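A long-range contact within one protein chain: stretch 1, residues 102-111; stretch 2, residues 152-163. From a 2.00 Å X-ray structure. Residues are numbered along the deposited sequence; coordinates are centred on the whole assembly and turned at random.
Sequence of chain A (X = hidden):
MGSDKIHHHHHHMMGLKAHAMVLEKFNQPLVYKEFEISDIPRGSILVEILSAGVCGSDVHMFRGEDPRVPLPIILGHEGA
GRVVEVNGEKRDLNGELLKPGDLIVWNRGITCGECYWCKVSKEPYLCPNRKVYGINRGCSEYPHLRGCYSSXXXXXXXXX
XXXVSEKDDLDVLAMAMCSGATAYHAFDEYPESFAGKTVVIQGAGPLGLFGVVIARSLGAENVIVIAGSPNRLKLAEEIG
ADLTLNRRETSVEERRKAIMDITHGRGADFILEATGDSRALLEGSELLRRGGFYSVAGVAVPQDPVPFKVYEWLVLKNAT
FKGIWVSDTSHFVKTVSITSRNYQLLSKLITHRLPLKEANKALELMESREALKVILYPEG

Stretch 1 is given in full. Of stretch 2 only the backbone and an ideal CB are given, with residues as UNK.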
# COMPACT_ATOMS: atom_id res chain seq x y z
N ASP A 102 -34.50 -0.93 -18.41
CA ASP A 102 -33.11 -1.26 -18.10
C ASP A 102 -33.00 -2.43 -17.14
O ASP A 102 -33.76 -2.53 -16.17
CB ASP A 102 -32.36 -0.08 -17.49
CG ASP A 102 -32.07 1.03 -18.50
OD1 ASP A 102 -32.16 0.80 -19.72
OD2 ASP A 102 -31.77 2.18 -18.14
N LEU A 103 -32.00 -3.29 -17.37
CA LEU A 103 -31.66 -4.37 -16.42
C LEU A 103 -30.62 -3.81 -15.52
O LEU A 103 -29.70 -3.11 -15.97
CB LEU A 103 -31.16 -5.62 -17.14
CG LEU A 103 -32.13 -6.22 -18.16
CD1 LEU A 103 -31.50 -7.36 -18.92
CD2 LEU A 103 -33.42 -6.70 -17.51
N ILE A 104 -30.77 -4.10 -14.23
CA ILE A 104 -29.84 -3.63 -13.22
C ILE A 104 -29.54 -4.64 -12.15
O ILE A 104 -30.32 -5.57 -11.88
CB ILE A 104 -30.38 -2.31 -12.57
CG1 ILE A 104 -31.68 -2.54 -11.78
CG2 ILE A 104 -30.54 -1.27 -13.63
CD1 ILE A 104 -32.05 -1.35 -10.83
N VAL A 105 -28.39 -4.44 -11.52
CA VAL A 105 -28.10 -5.00 -10.24
C VAL A 105 -27.67 -3.83 -9.33
O VAL A 105 -27.44 -2.71 -9.80
CB VAL A 105 -27.03 -6.10 -10.27
CG1 VAL A 105 -27.54 -7.28 -11.02
CG2 VAL A 105 -25.71 -5.60 -10.90
N TRP A 106 -27.64 -4.09 -8.02
CA TRP A 106 -27.40 -3.03 -7.08
C TRP A 106 -26.75 -3.54 -5.82
O TRP A 106 -26.84 -4.73 -5.45
CB TRP A 106 -28.71 -2.29 -6.71
CG TRP A 106 -29.77 -3.18 -6.13
CD1 TRP A 106 -30.00 -3.42 -4.80
CD2 TRP A 106 -30.77 -3.95 -6.83
NE1 TRP A 106 -31.05 -4.28 -4.64
CE2 TRP A 106 -31.53 -4.64 -5.87
CE3 TRP A 106 -31.08 -4.14 -8.17
CZ2 TRP A 106 -32.59 -5.48 -6.20
CZ3 TRP A 106 -32.12 -5.00 -8.51
CH2 TRP A 106 -32.87 -5.66 -7.52
N ASN A 107 -26.08 -2.63 -5.15
CA ASN A 107 -25.50 -2.93 -3.82
C ASN A 107 -26.66 -2.97 -2.79
O ASN A 107 -27.43 -2.01 -2.64
CB ASN A 107 -24.43 -1.85 -3.47
CG ASN A 107 -23.68 -2.13 -2.16
OD1 ASN A 107 -24.05 -3.01 -1.36
ND2 ASN A 107 -22.59 -1.36 -1.95
N ARG A 108 -26.75 -4.07 -2.05
CA ARG A 108 -27.80 -4.24 -1.04
C ARG A 108 -27.74 -3.23 0.10
O ARG A 108 -28.75 -2.94 0.73
CB ARG A 108 -27.71 -5.66 -0.46
CG ARG A 108 -26.48 -5.97 0.38
CD ARG A 108 -26.60 -7.34 1.01
NE ARG A 108 -25.49 -7.64 1.87
CZ ARG A 108 -24.29 -8.02 1.44
NH1 ARG A 108 -24.07 -8.14 0.17
NH2 ARG A 108 -23.30 -8.26 2.28
N GLY A 109 -26.55 -2.68 0.35
CA GLY A 109 -26.32 -1.84 1.51
C GLY A 109 -26.17 -0.38 1.15
O GLY A 109 -25.53 -0.03 0.15
N ILE A 110 -26.81 0.48 1.94
CA ILE A 110 -26.70 1.93 1.76
C ILE A 110 -26.08 2.45 3.05
O ILE A 110 -26.49 2.04 4.14
CB ILE A 110 -28.07 2.56 1.57
CG1 ILE A 110 -28.69 2.12 0.22
CG2 ILE A 110 -28.00 4.12 1.70
CD1 ILE A 110 -30.08 2.72 0.03
N THR A 111 -25.04 3.24 2.91
CA THR A 111 -24.33 3.81 4.05
C THR A 111 -24.68 5.29 4.12
O THR A 111 -25.24 5.82 3.19
CB THR A 111 -22.78 3.56 3.91
OG1 THR A 111 -22.24 4.21 2.75
CG2 THR A 111 -22.51 2.08 3.70
N UNK A 152 -41.51 -7.07 -6.85
CA UNK A 152 -40.92 -5.74 -7.04
C UNK A 152 -40.19 -5.31 -5.80
O UNK A 152 -40.52 -5.75 -4.68
CB UNK A 152 -41.99 -4.71 -7.40
N UNK A 153 -39.25 -4.39 -5.98
CA UNK A 153 -38.60 -3.71 -4.86
C UNK A 153 -38.52 -2.22 -5.19
O UNK A 153 -38.42 -1.83 -6.36
CB UNK A 153 -37.21 -4.29 -4.59
N UNK A 154 -38.63 -1.38 -4.16
CA UNK A 154 -38.42 0.04 -4.30
C UNK A 154 -37.02 0.37 -3.78
O UNK A 154 -36.73 0.14 -2.61
CB UNK A 154 -39.50 0.83 -3.56
N UNK A 155 -36.16 0.88 -4.65
CA UNK A 155 -34.78 1.22 -4.29
C UNK A 155 -34.72 2.73 -4.01
O UNK A 155 -35.24 3.54 -4.78
CB UNK A 155 -33.80 0.82 -5.40
N UNK A 156 -34.12 3.10 -2.89
CA UNK A 156 -33.90 4.51 -2.55
C UNK A 156 -32.93 5.16 -3.55
O UNK A 156 -32.10 4.49 -4.11
CB UNK A 156 -33.36 4.64 -1.13
N UNK A 157 -32.96 6.49 -3.67
CA UNK A 157 -32.06 7.21 -4.59
C UNK A 157 -30.61 6.99 -4.26
O UNK A 157 -29.76 7.04 -5.13
CB UNK A 157 -32.36 8.71 -4.57
N UNK A 158 -30.32 6.73 -3.00
CA UNK A 158 -28.94 6.55 -2.54
C UNK A 158 -28.35 5.19 -2.93
O UNK A 158 -27.16 4.97 -2.75
CB UNK A 158 -28.88 6.71 -1.02
N UNK A 159 -29.18 4.26 -3.39
CA UNK A 159 -28.69 2.99 -3.83
C UNK A 159 -27.64 3.09 -4.99
O UNK A 159 -27.86 3.75 -6.04
CB UNK A 159 -29.88 2.14 -4.27
N UNK A 160 -26.56 2.34 -4.81
CA UNK A 160 -25.60 2.15 -5.90
C UNK A 160 -26.07 1.08 -6.86
O UNK A 160 -26.28 -0.09 -6.51
CB UNK A 160 -24.22 1.78 -5.35
N UNK A 161 -26.23 1.50 -8.12
CA UNK A 161 -26.79 0.67 -9.15
C UNK A 161 -25.78 0.54 -10.29
O UNK A 161 -24.99 1.47 -10.60
CB UNK A 161 -28.12 1.24 -9.65
N UNK A 162 -25.85 -0.61 -10.95
CA UNK A 162 -25.11 -0.85 -12.18
C UNK A 162 -26.08 -1.48 -13.21
O UNK A 162 -26.69 -2.48 -12.92
CB UNK A 162 -23.90 -1.75 -11.92
N UNK A 163 -26.20 -0.84 -14.38
CA UNK A 163 -26.88 -1.35 -15.55
C UNK A 163 -26.11 -2.53 -16.09
O UNK A 163 -24.87 -2.48 -16.19
CB UNK A 163 -27.04 -0.26 -16.62

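Position 152 lies beyond the reach of stretch 1, which therefore sets no preference there; it is H152. At 153 the extended backbone aims CB toward the indole of W106, the ideal CB standing 5.0 Å from W106 CZ2. A branched or long apolar chain would close that gap, and I153 does so, its CG2 4.0 Å from W106 CZ2. Position 154 is out of reach again and free as far as this contact goes; it is V154.

At 155 CB points toward stretch 1 but nothing of stretch 1 lies within 5.5 Å of the ideal CB, so the space asks for length: leucine, methionine or an aromatic ring could fill it. L155 extends CD2 over one face of the W106 ring, 3.8 Å from the centroid of the five-membered ring in a CH-pi contact, while its CD1 meets I104 CD1 at 4.0 Å.

The backbone turns from 156 to 159 as a type I beta turn. At 156 the ideal CB is 4.0 Å from I110 CD1; a small polar residue is common at the start of such a turn, and asparagine, serine or aspartate would suit. D156 rests its CB 3.9 Å from I110 CD1. At 157 CB points away from stretch 1, which sets no preference; phi of -61° in the second place of the turn admits proline among several others, and P157 is found. Position 158 aims CB at I110, so a methylene suffices near the backbone while the rest may be polar: E158 CB packs 3.8 Å from I110 CG2.

At 159 CB goes sideways between I110 and W106. A methyl would suit the W106 side, and a hydroxyl could reach back to the carbonyl O of 156; threonine serves both, valine the first, serine the second. T159 CG2 lies 3.7 Å from W106 CB, and T159 OG1 donates to D156 O at 2.8 Å, tying the turn together.

Position 160 has its ideal CB 4.1 Å from N107 CB, but its backbone does the main work, O accepting from N107 N at 2.9 Å. With CB sideways, polar or apolar chains could serve; the residue is D160, its carboxylate hydrogen-bonded elsewhere in the structure.

From 161 the chain pairs antiparallel with 103-106. Position 161 shares a sheet face with I104 and W106, where an apolar residue, readily a beta-branched one, would suit; V161 sets CG1 3.7 Å from I104 CB and CG2 4.2 Å from W106 CB. Position 162 turns to V105's face, its N and O both hydrogen-bonded to V105; several apolar residues would serve, and L162 puts CB 4.2 Å from V105 CG2.

At 163, beside I104 and near the carboxylate of D102, a long basic chain suits. K163 NZ stops 4.3 Å from D102 OD2, short of a salt bridge, and a water bridges the two.

Stretch 2, residues 152-163: HIVLDPETDVLK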
# COMPACT_ATOMS: atom_id res chain seq x y z
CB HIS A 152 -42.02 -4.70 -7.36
CG HIS A 152 -42.73 -4.97 -8.65
ND1 HIS A 152 -43.79 -5.85 -8.74
CD2 HIS A 152 -42.54 -4.48 -9.90
CE1 HIS A 152 -44.20 -5.92 -10.00
NE2 HIS A 152 -43.44 -5.12 -10.73
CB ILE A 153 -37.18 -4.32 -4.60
CG1 ILE A 153 -36.57 -3.79 -3.29
CG2 ILE A 153 -36.25 -4.03 -5.79
CD1 ILE A 153 -35.35 -4.57 -2.86
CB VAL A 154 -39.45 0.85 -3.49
CG1 VAL A 154 -39.16 2.35 -3.61
CG2 VAL A 154 -40.88 0.51 -3.97
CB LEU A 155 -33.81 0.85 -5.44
CG LEU A 155 -33.73 -0.57 -5.94
CD1 LEU A 155 -32.62 -0.63 -6.95
CD2 LEU A 155 -33.45 -1.55 -4.84
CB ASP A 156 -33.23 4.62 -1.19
CG ASP A 156 -34.16 4.38 -0.01
OD1 ASP A 156 -35.27 4.94 0.06
OD2 ASP A 156 -33.81 3.66 0.95
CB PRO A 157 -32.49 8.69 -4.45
CG PRO A 157 -33.26 8.78 -3.16
CD PRO A 157 -33.88 7.42 -2.99
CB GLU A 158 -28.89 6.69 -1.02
CG GLU A 158 -29.22 8.07 -0.54
CD GLU A 158 -30.69 8.30 -0.32
OE1 GLU A 158 -31.49 7.37 -0.51
OE2 GLU A 158 -31.04 9.43 0.05
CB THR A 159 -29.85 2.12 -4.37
OG1 THR A 159 -30.92 2.06 -3.43
CG2 THR A 159 -29.39 0.69 -4.61
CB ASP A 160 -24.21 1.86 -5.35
CG ASP A 160 -23.72 2.99 -4.43
OD1 ASP A 160 -23.88 4.19 -4.75
OD2 ASP A 160 -23.23 2.77 -3.33
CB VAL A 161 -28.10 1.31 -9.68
CG1 VAL A 161 -28.71 0.46 -10.77
CG2 VAL A 161 -29.10 1.53 -8.51
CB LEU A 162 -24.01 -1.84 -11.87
CG LEU A 162 -22.71 -1.90 -12.65
CD1 LEU A 162 -22.06 -0.51 -12.75
CD2 LEU A 162 -21.73 -2.90 -12.01
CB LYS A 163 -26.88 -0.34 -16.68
CG LYS A 163 -28.07 0.50 -16.79
CD LYS A 163 -27.90 1.57 -17.89
CE LYS A 163 -28.24 1.00 -19.25
NZ LYS A 163 -28.04 2.10 -20.28
O HOH W 1 -30.12 3.59 -19.68
O HOH W 2 -26.45 0.60 -2.36
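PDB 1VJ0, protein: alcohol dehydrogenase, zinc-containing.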